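Probable endonuclease 4 (Thermotoga maritima, PDB 4HNO) probably cleaves DNA backbones at apurinic or apyrimidinic sites during base excision repair, using a cluster of bound metal ions and leaving a 3'-hydroxyl and a 5'-terminal sugar phosphate. Local coordinates at residues 65-73 with 101-112; 76-84 with 111-119. All coordinates share one frame; numbering follows the deposited sequence.

Interaction 1: 65-73 with 101-112; sequences DWENAFCHS and CRKLGIRYLNIH. With ZN (zinc ion), chain B.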
ATOM      1  N   ASP A  65       7.029  -6.423  14.198  1.00 11.57           N
ATOM      2  CA  ASP A  65       7.728  -5.161  14.060  1.00 11.96           C
ATOM      3  C   ASP A  65       6.717  -4.097  13.601  1.00 10.94           C
ATOM      4  O   ASP A  65       6.050  -4.264  12.578  1.00 11.36           O
ATOM      5  CB  ASP A  65       8.832  -5.368  13.019  1.00 13.33           C
ATOM      6  CG  ASP A  65       9.793  -4.198  12.881  1.00 14.78           C
ATOM      7  OD1 ASP A  65      10.936  -4.439  12.430  1.00 19.64           O
ATOM      8  OD2 ASP A  65       9.421  -3.039  13.139  1.00 15.41           O
ATOM      9  N   TRP A  66       6.598  -3.019  14.363  1.00 11.36           N
ATOM     10  CA  TRP A  66       5.660  -1.955  14.014  1.00 11.12           C
ATOM     11  C   TRP A  66       5.998  -1.246  12.695  1.00 11.51           C
ATOM     12  O   TRP A  66       5.152  -0.570  12.137  1.00 12.06           O
ATOM     13  CB  TRP A  66       5.570  -0.956  15.155  1.00 12.26           C
ATOM     14  CG  TRP A  66       4.829  -1.504  16.337  1.00 11.95           C
ATOM     15  CD1 TRP A  66       5.351  -2.164  17.408  1.00 13.37           C
ATOM     16  CD2 TRP A  66       3.420  -1.449  16.557  1.00 10.74           C
ATOM     17  NE1 TRP A  66       4.355  -2.527  18.280  1.00 13.11           N
ATOM     18  CE2 TRP A  66       3.161  -2.076  17.791  1.00 11.47           C
ATOM     19  CE3 TRP A  66       2.352  -0.898  15.847  1.00 10.90           C
ATOM     20  CZ2 TRP A  66       1.881  -2.180  18.318  1.00 11.43           C
ATOM     21  CZ3 TRP A  66       1.081  -1.001  16.374  1.00 10.67           C
ATOM     22  CH2 TRP A  66       0.860  -1.619  17.605  1.00 10.91           C
ATOM     23  N   GLU A  67       7.216  -1.418  12.175  1.00 10.96           N
ATOM     24  CA  GLU A  67       7.533  -0.884  10.846  1.00 11.75           C
ATOM     25  C   GLU A  67       6.981  -1.742   9.729  1.00 11.10           C
ATOM     26  O   GLU A  67       7.109  -1.389   8.574  1.00 13.34           O
ATOM     27  CB  GLU A  67       9.034  -0.740  10.665  1.00 13.53           C
ATOM     28  CG  GLU A  67       9.596   0.416  11.430  1.00 14.11           C
ATOM     29  CD  GLU A  67       9.001   1.728  10.986  1.00 14.51           C
ATOM     30  OE1 GLU A  67       9.104   2.051   9.778  1.00 15.57           O
ATOM     31  OE2 GLU A  67       8.396   2.417  11.836  1.00 17.92           O
ATOM     32  N   ASN A  68       6.367  -2.861  10.086  1.00 11.10           N
ATOM     33  CA  ASN A  68       5.846  -3.816   9.127  1.00 10.98           C
ATOM     34  C   ASN A  68       4.319  -3.926   9.163  1.00 10.70           C
ATOM     35  O   ASN A  68       3.778  -4.871   8.589  1.00 10.84           O
ATOM     36  CB  ASN A  68       6.421  -5.216   9.377  1.00 11.20           C
ATOM     37  CG  ASN A  68       7.951  -5.288   9.283  1.00 11.52           C
ATOM     38  OD1 ASN A  68       8.673  -4.319   9.000  1.00 12.84           O
ATOM     39  ND2 ASN A  68       8.448  -6.485   9.539  1.00 14.13           N
ATOM     40  N   ALA A  69       3.658  -2.976   9.825  1.00 10.06           N
ATOM     41  CA  ALA A  69       2.218  -2.993  10.006  1.00 10.15           C
ATOM     42  C   ALA A  69       1.642  -1.731   9.378  1.00  9.13           C
ATOM     43  O   ALA A  69       2.087  -0.622   9.679  1.00 10.11           O
ATOM     44  CB  ALA A  69       1.872  -3.062  11.495  1.00 11.44           C
ATOM     45  N   PHE A  70       0.657  -1.907   8.511  1.00  8.87           N
ATOM     46  CA  PHE A  70       0.152  -0.819   7.697  1.00  8.60           C
ATOM     47  C   PHE A  70      -1.369  -0.820   7.686  1.00  8.33           C
ATOM     48  O   PHE A  70      -1.983  -1.888   7.671  1.00  9.06           O
ATOM     49  CB  PHE A  70       0.628  -0.997   6.225  1.00  8.88           C
ATOM     50  CG  PHE A  70       2.105  -1.149   6.089  1.00  8.73           C
ATOM     51  CD1 PHE A  70       2.699  -2.397   6.186  1.00 10.16           C
ATOM     52  CD2 PHE A  70       2.924  -0.044   5.871  1.00  9.59           C
ATOM     53  CE1 PHE A  70       4.052  -2.553   6.039  1.00 11.07           C
ATOM     54  CE2 PHE A  70       4.277  -0.187   5.734  1.00 10.27           C
ATOM     55  CZ  PHE A  70       4.839  -1.459   5.817  1.00 11.20           C
ATOM     56  N   CYS A  71      -1.973   0.358   7.589  1.00  8.79           N
ATOM     57  CA  CYS A  71      -3.372   0.461   7.244  1.00  8.47           C
ATOM     58  C   CYS A  71      -3.511   0.903   5.794  1.00  8.18           C
ATOM     59  O   CYS A  71      -2.699   1.679   5.297  1.00  9.75           O
ATOM     60  CB  CYS A  71      -4.140   1.444   8.122  0.74  8.72           C
ATOM     61  SG  CYS A  71      -4.680   0.803   9.719  0.74  9.21           S
ATOM     62  N   HIS A  72      -4.536   0.405   5.123  1.00  8.53           N
ATOM     63  CA  HIS A  72      -4.964   0.899   3.811  1.00  8.36           C
ATOM     64  C   HIS A  72      -6.242   1.697   4.013  1.00  8.52           C
ATOM     65  O   HIS A  72      -7.163   1.250   4.664  1.00  9.96           O
ATOM     66  CB  HIS A  72      -5.237  -0.256   2.845  1.00  9.21           C
ATOM     67  CG  HIS A  72      -5.258   0.133   1.393  1.00  9.05           C
ATOM     68  ND1 HIS A  72      -6.136   1.043   0.852  1.00  9.52           N
ATOM     69  CD2 HIS A  72      -4.489  -0.295   0.362  1.00  9.29           C
ATOM     70  CE1 HIS A  72      -5.893   1.161  -0.451  1.00  9.55           C
ATOM     71  NE2 HIS A  72      -4.898   0.353  -0.781  1.00  9.35           N
ATOM     72  N   SER A  73      -6.276   2.896   3.448  1.00  8.98           N
ATOM     73  CA  SER A  73      -7.386   3.813   3.533  1.00  9.71           C
ATOM     74  C   SER A  73      -8.558   3.254   2.763  1.00 10.32           C
ATOM     75  O   SER A  73      -8.399   2.452   1.841  1.00 11.24           O
ATOM     76  CB  SER A  73      -6.910   5.153   2.968  1.00 10.40           C
ATOM     77  OG  SER A  73      -7.885   6.147   2.910  1.00 11.26           O
ATOM     78  N   CYS A 101      -5.475   4.911  13.164  1.00  7.29           N
ATOM     79  CA  CYS A 101      -4.106   4.423  13.177  1.00  7.51           C
ATOM     80  C   CYS A 101      -3.400   4.822  14.458  1.00  7.66           C
ATOM     81  O   CYS A 101      -2.744   4.008  15.099  1.00  7.74           O
ATOM     82  CB  CYS A 101      -3.329   4.968  11.978  1.00  7.79           C
ATOM     83  SG  CYS A 101      -3.820   4.307  10.385  1.00  8.85           S
ATOM     84  N   ARG A 102      -3.523   6.092  14.826  0.62  7.95           N
ATOM     85  CA  ARG A 102      -2.832   6.605  16.002  0.62  8.38           C
ATOM     86  C   ARG A 102      -3.291   5.849  17.253  0.62  8.88           C
ATOM     87  O   ARG A 102      -2.476   5.533  18.106  0.62  9.45           O
ATOM     88  CB  ARG A 102      -3.081   8.123  16.093  0.62  9.72           C
ATOM     89  CG  ARG A 102      -2.404   8.883  17.206  0.62  8.82           C
ATOM     90  CD  ARG A 102      -0.919   9.230  17.014  0.62 10.14           C
ATOM     91  NE  ARG A 102      -0.084   8.048  17.133  0.62 10.78           N
ATOM     92  CZ  ARG A 102       0.282   7.514  18.291  0.62 10.72           C
ATOM     93  NH1 ARG A 102       1.041   6.425  18.278  0.62 14.60           N
ATOM     94  NH2 ARG A 102      -0.085   8.039  19.467  0.62 11.17           N
ATOM     95  N   LYS A 103      -4.579   5.541  17.375  1.00  8.62           N
ATOM     96  CA  LYS A 103      -5.081   4.831  18.546  1.00  8.77           C
ATOM     97  C   LYS A 103      -4.553   3.394  18.610  1.00  8.64           C
ATOM     98  O   LYS A 103      -4.255   2.892  19.691  1.00  9.42           O
ATOM     99  CB  LYS A 103      -6.603   4.877  18.588  1.00  9.17           C
ATOM    100  CG  LYS A 103      -7.148   4.349  19.899  1.00 10.36           C
ATOM    101  CD  LYS A 103      -8.611   4.627  20.111  1.00 10.28           C
ATOM    102  CE  LYS A 103      -9.049   4.082  21.473  1.00 11.07           C
ATOM    103  NZ  LYS A 103     -10.457   4.379  21.779  1.00 11.79           N
ATOM    104  N   LEU A 104      -4.458   2.740  17.452  1.00  8.26           N
ATOM    105  CA  LEU A 104      -3.912   1.392  17.368  1.00  8.56           C
ATOM    106  C   LEU A 104      -2.389   1.329  17.496  1.00  8.48           C
ATOM    107  O   LEU A 104      -1.854   0.257  17.769  1.00 10.19           O
ATOM    108  CB  LEU A 104      -4.314   0.738  16.043  1.00  8.43           C
ATOM    109  CG  LEU A 104      -5.796   0.454  15.857  1.00  8.80           C
ATOM    110  CD1 LEU A 104      -6.053  -0.057  14.446  1.00 10.71           C
ATOM    111  CD2 LEU A 104      -6.330  -0.529  16.894  1.00 10.51           C
ATOM    112  N   GLY A 105      -1.716   2.447  17.251  1.00  8.66           N
ATOM    113  CA  GLY A 105      -0.277   2.489  17.167  1.00  9.34           C
ATOM    114  C   GLY A 105       0.281   2.280  15.752  1.00  9.02           C
ATOM    115  O   GLY A 105       1.488   2.270  15.569  1.00 10.19           O
ATOM    116  N   ILE A 106      -0.585   2.114  14.774  1.00  8.74           N
ATOM    117  CA  ILE A 106      -0.146   1.921  13.396  1.00  9.16           C
ATOM    118  C   ILE A 106       0.475   3.224  12.887  1.00  8.48           C
ATOM    119  O   ILE A 106      -0.065   4.317  13.069  1.00  9.08           O
ATOM    120  CB  ILE A 106      -1.337   1.466  12.523  1.00  9.20           C
ATOM    121  CG1 ILE A 106      -1.829   0.076  12.925  0.79 11.10           C
ATOM    122  CG2 ILE A 106      -1.009   1.535  11.051  1.00  9.48           C
ATOM    123  CD1 ILE A 106      -0.955  -1.045  12.475  0.79 21.67           C
ATOM    124  N   ARG A 107       1.603   3.061  12.214  1.00  8.51           N
ATOM    125  CA  ARG A 107       2.451   4.167  11.842  1.00  9.32           C
ATOM    126  C   ARG A 107       2.204   4.714  10.427  1.00  7.96           C
ATOM    127  O   ARG A 107       2.665   5.796  10.098  1.00  8.84           O
ATOM    128  CB  ARG A 107       3.902   3.710  11.975  1.00  9.78           C
ATOM    129  CG  ARG A 107       4.271   3.400  13.406  1.00 10.95           C
ATOM    130  CD  ARG A 107       5.697   2.917  13.536  1.00 12.62           C
ATOM    131  NE  ARG A 107       5.970   2.614  14.942  1.00 14.18           N
ATOM    132  CZ  ARG A 107       7.087   2.062  15.384  1.00 16.16           C
ATOM    133  NH1 ARG A 107       8.048   1.735  14.536  1.00 17.77           N
ATOM    134  NH2 ARG A 107       7.238   1.812  16.675  1.00 19.00           N
ATOM    135  N   TYR A 108       1.503   3.934   9.618  1.00  8.09           N
ATOM    136  CA  TYR A 108       1.402   4.183   8.174  1.00  7.83           C
ATOM    137  C   TYR A 108      -0.037   3.983   7.714  1.00  7.95           C
ATOM    138  O   TYR A 108      -0.665   2.974   8.031  1.00  9.01           O
ATOM    139  CB  TYR A 108       2.261   3.192   7.406  1.00  8.17           C
ATOM    140  CG  TYR A 108       3.719   3.313   7.681  1.00  8.52           C
ATOM    141  CD1 TYR A 108       4.421   2.331   8.338  1.00  9.94           C
ATOM    142  CD2 TYR A 108       4.392   4.443   7.263  1.00  9.16           C
ATOM    143  CE1 TYR A 108       5.781   2.483   8.593  1.00 11.52           C
ATOM    144  CE2 TYR A 108       5.730   4.609   7.515  1.00 10.65           C
ATOM    145  CZ  TYR A 108       6.427   3.629   8.177  1.00 12.00           C
ATOM    146  OH  TYR A 108       7.771   3.841   8.411  1.00 15.29           O
ATOM    147  N   LEU A 109      -0.495   4.918   6.887  1.00  7.61           N
ATOM    148  CA  LEU A 109      -1.818   4.865   6.273  1.00  7.32           C
ATOM    149  C   LEU A 109      -1.633   5.053   4.775  1.00  7.44           C
ATOM    150  O   LEU A 109      -1.221   6.126   4.321  1.00  7.69           O
ATOM    151  CB  LEU A 109      -2.719   5.966   6.849  1.00  7.83           C
ATOM    152  CG  LEU A 109      -4.125   6.042   6.253  1.00  8.47           C
ATOM    153  CD1 LEU A 109      -4.912   4.760   6.447  1.00  9.22           C
ATOM    154  CD2 LEU A 109      -4.866   7.204   6.871  1.00 10.02           C
ATOM    155  N   ASN A 110      -1.920   4.007   4.023  1.00  7.59           N
ATOM    156  CA  ASN A 110      -1.697   3.953   2.583  1.00  7.49           C
ATOM    157  C   ASN A 110      -2.946   4.366   1.829  1.00  7.57           C
ATOM    158  O   ASN A 110      -4.012   3.778   2.039  1.00  8.68           O
ATOM    159  CB  ASN A 110      -1.318   2.515   2.232  1.00  8.11           C
ATOM    160  CG  ASN A 110      -1.118   2.308   0.751  1.00  8.34           C
ATOM    161  OD1 ASN A 110      -0.012   2.422   0.247  1.00 10.58           O
ATOM    162  ND2 ASN A 110      -2.185   2.013   0.059  1.00  8.92           N
ATOM    163  N   ILE A 111      -2.801   5.327   0.918  1.00  8.02           N
ATOM    164  CA  ILE A 111      -3.911   5.815   0.118  1.00  8.03           C
ATOM    165  C   ILE A 111      -3.584   5.733  -1.371  1.00  7.91           C
ATOM    166  O   ILE A 111      -2.456   5.868  -1.794  1.00  9.42           O
ATOM    167  CB  ILE A 111      -4.274   7.294   0.488  1.00  9.24           C
ATOM    168  CG1 ILE A 111      -3.238   8.309  -0.025  1.00 10.10           C
ATOM    169  CG2 ILE A 111      -4.481   7.481   1.973  1.00 12.93           C
ATOM    170  CD1 ILE A 111      -3.737   9.759  -0.013  1.00 12.21           C
ATOM    171  N   HIS A 112      -4.625   5.577  -2.164  1.00  8.37           N
ATOM    172  CA  HIS A 112      -4.554   5.877  -3.590  1.00  8.88           C
ATOM    173  C   HIS A 112      -4.766   7.395  -3.724  1.00  8.28           C
ATOM    174  O   HIS A 112      -5.682   7.942  -3.118  1.00  9.89           O
ATOM    175  CB  HIS A 112      -5.643   5.147  -4.353  1.00  9.24           C
ATOM    176  CG  HIS A 112      -5.526   3.661  -4.269  1.00  9.69           C
ATOM    177  ND1 HIS A 112      -6.238   2.806  -5.062  1.00 12.95           N
ATOM    178  CD2 HIS A 112      -4.722   2.878  -3.522  1.00  9.91           C
ATOM    179  CE1 HIS A 112      -5.920   1.557  -4.760  1.00 12.41           C
ATOM    180  NE2 HIS A 112      -5.034   1.568  -3.788  1.00 10.30           N
TER
HETATM  181 ZN    ZN B 301      -4.173   0.155  -2.690  0.94  8.66          ZN
HETATM  182  O   HOH W   1       2.617   0.416  12.137  0.89  9.70           O
HETATM  183  O   HOH W   2      -3.946  -1.642  -3.324  0.88  8.73           O
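H72 and H112 reach one zinc ion with different first torsions. H72 holds CG anti to its backbone N (chi1 -162°); H112 holds CG anti to its carbonyl carbon (chi1 -62°). The two residues lie at the C-terminal ends of neighbouring parallel strands, 69-72 and 108-111, in the TIM barrel. Helix 84-104 makes the crossover of this beta-alpha-beta unit. Each histidine binds the zinc through NE2 at 2.0 Å. E147 and a water also bind it. H72 is fixed in rotation from its other side, since ND1 donates in the ring plane to S73 O. N110 lays ND2 over one face of the H72 ring, at 3.3 Å from H72 CD2. That amide hydrogen-bonds to E147 and T179, so it is a second-shell group beside the metal.

Three backbone bonds join the parallel strands: C71 N to Y108 O, N110 N to C71 O, and S73 N to N110 O. On the face away from H72, C71 packs against C101 of the helix, with C71 CB 3.7 Å from C101 SG. L109 CD1 also touches C71 CB. F70 and Y108 run side by side with rings slid apart, planes at 27°.

At the other end of the strands, E67 bends at chi2 and divides its carboxylate between two partners. OE2 takes R107 NH1 in a salt bridge on its anti lone pair. The R107 guanidinium lies with one face over W66 CB, and the W66 ring brings CH2 to 3.3 Å from the buried L104 O. One water joins W66 O, A69 O and R107 N. The second carboxylate oxygen, E67 OE1, receives Y108 OH on its syn lone pair at 2.6 Å.

Interaction 2: 76-84 with 111-119; sequences LINLASPKD and IHPGSHLGT. With ZN (zinc ion), chain B.
N78 meets the backbone of S115 with both ends of its amide. N78 ND2 donates to S115 O at 3.0 Å, in the amide plane and on a carbonyl lone pair. S115 N returns a bond of 2.9 Å to N78 OD1, from above the amide plane. A80 N donates to N78 OD1 from the opposite face, at 3.0 Å, closing an Asx turn. Two N-H groups thus grip one oxygen, one from each face of the amide, and with the ND2 bond they restrict its rotation. Beside it, A80 CB rests on the S115 carbonyl, and L117 CD1 lies 3.7 Å from N78 ND2.

In the TIM barrel, this joins the loop after strand 69-72 to the C-terminal end of strand 108-115. Nearer the zinc ligand H112, two waters lie between I77 O and H112 O, and a third links L79 N to P113 O.

Farther out, P82 packs on the type I' turn 116-119, with P82 CB 3.6 Å from T119 OG1. That hydroxyl donates to H116 O. R127 of helix 121-136 bonds to both A80 O and T119 OG1.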
ATOM      1  N   LEU A  76     -13.657   4.790  -0.514  1.00 17.05           N
ATOM      2  CA  LEU A  76     -14.487   5.985  -0.801  1.00 16.16           C
ATOM      3  C   LEU A  76     -13.699   7.281  -0.904  1.00 12.33           C
ATOM      4  O   LEU A  76     -14.117   8.217  -1.569  1.00 12.63           O
ATOM      5  CB  LEU A  76     -15.524   6.202   0.324  1.00 22.44           C
ATOM      6  CG  LEU A  76     -16.503   5.105   0.692  1.00 31.50           C
ATOM      7  CD1 LEU A  76     -17.618   5.720   1.519  1.00 37.42           C
ATOM      8  CD2 LEU A  76     -17.017   4.436  -0.550  1.00 33.93           C
ATOM      9  N   ILE A  77     -12.618   7.376  -0.149  1.00 10.84           N
ATOM     10  CA  ILE A  77     -11.899   8.631  -0.053  1.00 10.67           C
ATOM     11  C   ILE A  77     -11.280   8.982  -1.403  1.00 10.15           C
ATOM     12  O   ILE A  77     -10.637   8.150  -2.041  1.00 13.44           O
ATOM     13  CB  ILE A  77     -10.849   8.507   1.041  1.00 10.94           C
ATOM     14  CG1 ILE A  77     -11.536   8.477   2.415  1.00 12.05           C
ATOM     15  CG2 ILE A  77      -9.787   9.608   0.947  1.00 11.57           C
ATOM     16  CD1 ILE A  77     -10.642   7.963   3.512  1.00 13.67           C
ATOM     17  N   ASN A  78     -11.508  10.208  -1.840  1.00  8.70           N
ATOM     18  CA  ASN A  78     -10.982  10.671  -3.115  1.00  8.54           C
ATOM     19  C   ASN A  78     -10.652  12.148  -3.014  1.00  8.25           C
ATOM     20  O   ASN A  78     -11.479  13.014  -3.289  1.00  8.81           O
ATOM     21  CB  ASN A  78     -11.972  10.421  -4.238  1.00  9.21           C
ATOM     22  CG  ASN A  78     -11.424  10.866  -5.562  1.00  8.44           C
ATOM     23  OD1 ASN A  78     -10.254  11.242  -5.667  1.00  8.81           O
ATOM     24  ND2 ASN A  78     -12.264  10.871  -6.591  1.00  9.51           N
ATOM     25  N   LEU A  79      -9.413  12.409  -2.616  1.00  8.58           N
ATOM     26  CA  LEU A  79      -8.932  13.776  -2.446  1.00  8.84           C
ATOM     27  C   LEU A  79      -8.734  14.526  -3.764  1.00  8.65           C
ATOM     28  O   LEU A  79      -8.466  15.718  -3.736  1.00  9.20           O
ATOM     29  CB  LEU A  79      -7.610  13.794  -1.683  1.00  9.90           C
ATOM     30  CG  LEU A  79      -7.633  13.270  -0.248  1.00 11.48           C
ATOM     31  CD1 LEU A  79      -6.204  13.331   0.309  1.00 13.13           C
ATOM     32  CD2 LEU A  79      -8.596  14.039   0.628  1.00 13.43           C
ATOM     33  N   ALA A  80      -8.864  13.833  -4.901  1.00  8.23           N
ATOM     34  CA  ALA A  80      -8.826  14.510  -6.192  1.00  8.81           C
ATOM     35  C   ALA A  80     -10.212  14.829  -6.723  1.00  8.87           C
ATOM     36  O   ALA A  80     -10.326  15.423  -7.791  1.00  9.95           O
ATOM     37  CB  ALA A  80      -8.067  13.696  -7.225  1.00  9.13           C
ATOM     38  N   SER A  81     -11.265  14.458  -6.014  1.00  9.19           N
ATOM     39  CA  SER A  81     -12.597  14.617  -6.563  1.00  9.22           C
ATOM     40  C   SER A  81     -12.870  16.063  -6.910  1.00  9.33           C
ATOM     41  O   SER A  81     -12.606  16.959  -6.109  1.00  9.93           O
ATOM     42  CB  SER A  81     -13.648  14.180  -5.560  1.00  9.95           C
ATOM     43  OG  SER A  81     -14.936  14.417  -6.096  1.00 11.19           O
ATOM     44  N   PRO A  82     -13.480  16.313  -8.065  1.00 10.40           N
ATOM     45  CA  PRO A  82     -13.906  17.672  -8.413  1.00 10.62           C
ATOM     46  C   PRO A  82     -15.258  18.032  -7.795  1.00 11.00           C
ATOM     47  O   PRO A  82     -15.765  19.111  -8.077  1.00 12.44           O
ATOM     48  CB  PRO A  82     -14.000  17.609  -9.942  1.00 12.02           C
ATOM     49  CG  PRO A  82     -14.433  16.209 -10.195  1.00 12.72           C
ATOM     50  CD  PRO A  82     -13.694  15.370  -9.171  1.00 11.33           C
ATOM     51  N   LYS A  83     -15.833  17.133  -7.010  1.00 10.63           N
ATOM     52  CA  LYS A  83     -17.066  17.379  -6.289  1.00 10.31           C
ATOM     53  C   LYS A  83     -16.716  17.786  -4.875  1.00 10.12           C
ATOM     54  O   LYS A  83     -16.155  17.014  -4.107  1.00 10.48           O
ATOM     55  CB  LYS A  83     -17.948  16.131  -6.286  1.00 11.70           C
ATOM     56  CG  LYS A  83     -18.144  15.502  -7.668  1.00 17.08           C
ATOM     57  CD  LYS A  83     -18.614  16.462  -8.745  1.00 22.37           C
ATOM     58  CE  LYS A  83     -18.692  15.776 -10.111  1.00 26.87           C
ATOM     59  NZ  LYS A  83     -19.390  14.457 -10.067  1.00 27.24           N
ATOM     60  N   ASP A  84     -17.046  19.007  -4.506  1.00 10.63           N
ATOM     61  CA  ASP A  84     -16.627  19.502  -3.209  1.00 11.15           C
ATOM     62  C   ASP A  84     -17.189  18.688  -2.045  1.00 11.98           C
ATOM     63  O   ASP A  84     -16.514  18.538  -1.037  1.00 12.67           O
ATOM     64  CB  ASP A  84     -17.013  20.960  -3.067  1.00 13.02           C
ATOM     65  CG  ASP A  84     -16.578  21.530  -1.749  1.00 14.28           C
ATOM     66  OD1 ASP A  84     -15.354  21.587  -1.518  1.00 15.72           O
ATOM     67  OD2 ASP A  84     -17.440  21.874  -0.927  1.00 15.01           O
ATOM     68  N   ILE A 111      -2.801   5.327   0.918  1.00  8.02           N
ATOM     69  CA  ILE A 111      -3.911   5.815   0.118  1.00  8.03           C
ATOM     70  C   ILE A 111      -3.584   5.733  -1.371  1.00  7.91           C
ATOM     71  O   ILE A 111      -2.456   5.868  -1.794  1.00  9.42           O
ATOM     72  CB  ILE A 111      -4.274   7.294   0.488  1.00  9.24           C
ATOM     73  CG1 ILE A 111      -3.238   8.309  -0.025  1.00 10.10           C
ATOM     74  CG2 ILE A 111      -4.481   7.481   1.973  1.00 12.93           C
ATOM     75  CD1 ILE A 111      -3.737   9.759  -0.013  1.00 12.21           C
ATOM     76  N   HIS A 112      -4.625   5.577  -2.164  1.00  8.37           N
ATOM     77  CA  HIS A 112      -4.554   5.877  -3.590  1.00  8.88           C
ATOM     78  C   HIS A 112      -4.766   7.395  -3.724  1.00  8.28           C
ATOM     79  O   HIS A 112      -5.682   7.942  -3.118  1.00  9.89           O
ATOM     80  CB  HIS A 112      -5.643   5.147  -4.353  1.00  9.24           C
ATOM     81  CG  HIS A 112      -5.526   3.661  -4.269  1.00  9.69           C
ATOM     82  ND1 HIS A 112      -6.238   2.806  -5.062  1.00 12.95           N
ATOM     83  CD2 HIS A 112      -4.722   2.878  -3.522  1.00  9.91           C
ATOM     84  CE1 HIS A 112      -5.920   1.557  -4.760  1.00 12.41           C
ATOM     85  NE2 HIS A 112      -5.034   1.568  -3.788  1.00 10.30           N
ATOM     86  N   PRO A 113      -3.943   8.082  -4.488  1.00  8.24           N
ATOM     87  CA  PRO A 113      -4.047   9.543  -4.543  1.00  8.67           C
ATOM     88  C   PRO A 113      -5.430  10.082  -4.851  1.00  8.42           C
ATOM     89  O   PRO A 113      -5.856  11.053  -4.212  1.00  9.70           O
ATOM     90  CB  PRO A 113      -3.026   9.909  -5.626  1.00 10.00           C
ATOM     91  CG  PRO A 113      -1.973   8.836  -5.490  1.00 10.10           C
ATOM     92  CD  PRO A 113      -2.762   7.583  -5.233  1.00  9.41           C
ATOM     93  N   GLY A 114      -6.104   9.498  -5.821  1.00  8.84           N
ATOM     94  CA  GLY A 114      -7.430   9.936  -6.181  1.00  9.94           C
ATOM     95  C   GLY A 114      -7.645   9.923  -7.685  1.00  8.97           C
ATOM     96  O   GLY A 114      -6.747   9.622  -8.474  1.00 10.31           O
ATOM     97  N   SER A 115      -8.875  10.257  -8.062  1.00  8.70           N
ATOM     98  CA  SER A 115      -9.251  10.408  -9.462  1.00  8.96           C
ATOM     99  C   SER A 115      -9.887  11.775  -9.669  1.00  9.43           C
ATOM    100  O   SER A 115     -10.795  12.160  -8.932  1.00  9.18           O
ATOM    101  CB  SER A 115     -10.234   9.355  -9.891  0.97 10.49           C
ATOM    102  OG  SER A 115     -10.777   9.732 -11.165  0.97 17.17           O
ATOM    103  N   HIS A 116      -9.429  12.493 -10.705  1.00  9.55           N
ATOM    104  CA  HIS A 116      -9.985  13.792 -11.047  1.00  9.87           C
ATOM    105  C   HIS A 116     -11.214  13.722 -11.921  1.00 10.43           C
ATOM    106  O   HIS A 116     -11.805  14.745 -12.273  1.00 11.24           O
ATOM    107  CB  HIS A 116      -8.938  14.686 -11.698  1.00 10.64           C
ATOM    108  CG  HIS A 116      -8.296  14.080 -12.895  1.00 11.29           C
ATOM    109  ND1 HIS A 116      -8.967  13.864 -14.073  1.00 13.64           N
ATOM    110  CD2 HIS A 116      -7.041  13.612 -13.070  1.00 12.92           C
ATOM    111  CE1 HIS A 116      -8.137  13.293 -14.928  1.00 14.79           C
ATOM    112  NE2 HIS A 116      -6.965  13.123 -14.341  1.00 14.27           N
ATOM    113  N   LEU A 117     -11.610  12.508 -12.289  1.00 22.63           N
ATOM    114  CA  LEU A 117     -12.820  12.282 -13.097  1.00 32.15           C
ATOM    115  C   LEU A 117     -12.852  13.069 -14.427  1.00 26.73           C
ATOM    116  O   LEU A 117     -13.922  13.431 -14.942  1.00 21.22           O
ATOM    117  CB  LEU A 117     -14.077  12.574 -12.269  1.00 37.45           C
ATOM    118  CG  LEU A 117     -14.439  11.504 -11.228  1.00 39.88           C
ATOM    119  CD1 LEU A 117     -13.465  11.519 -10.059  1.00 40.38           C
ATOM    120  CD2 LEU A 117     -15.870  11.659 -10.716  1.00 40.71           C
ATOM    121  N   GLY A 118     -11.670  13.299 -14.988  1.00 16.75           N
ATOM    122  CA  GLY A 118     -11.524  13.986 -16.264  1.00 16.34           C
ATOM    123  C   GLY A 118     -11.485  15.508 -16.204  1.00 15.60           C
ATOM    124  O   GLY A 118     -11.706  16.171 -17.205  1.00 21.03           O
ATOM    125  N   THR A 119     -11.186  16.064 -15.034  1.00 13.26           N
ATOM    126  CA  THR A 119     -11.138  17.511 -14.833  1.00 14.05           C
ATOM    127  C   THR A 119      -9.718  18.060 -14.708  1.00 14.34           C
ATOM    128  O   THR A 119      -9.532  19.235 -14.380  1.00 19.00           O
ATOM    129  CB  THR A 119     -11.937  17.942 -13.593  1.00 13.21           C
ATOM    130  OG1 THR A 119     -11.323  17.421 -12.409  1.00 13.12           O
ATOM    131  CG2 THR A 119     -13.385  17.487 -13.690  1.00 14.65           C
TER
HETATM  132 ZN    ZN B 301      -4.173   0.155  -2.690  0.94  8.66          ZN
HETATM  133  O   HOH W   3      -8.605   7.723  -3.918  0.36 10.25           O
HETATM  134  O   HOH W   4      -7.791   7.689  -1.669  0.87 26.39           O
HETATM  135  O   HOH W   5      -7.520  10.449  -2.081  0.89 12.93           O
HETATM  136  O   HOH W   2      -3.946  -1.642  -3.324  0.88  8.73           O

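From the N terminus, the chain enters interaction 1 at 65-73, which contains strand 69-72. It then passes through the loop 76-84, the first half of interaction 2, and runs along helix 84-104. Its return at 101-112 closes the beta-alpha-beta loop of interaction 1. Continuing to 111-119, it closes the loop of interaction 2. The segments alternate along the sequence, so the two contacts cross rather than nest. They share I111 and H112 on strand 108-115, although their centres lie about 22 Å apart. Interaction 1 joins neighbouring barrel strands, whereas interaction 2 ties the loop after strand 69-72 to the end of strand 108-115. H112, at their junction, is one of the zinc ligands.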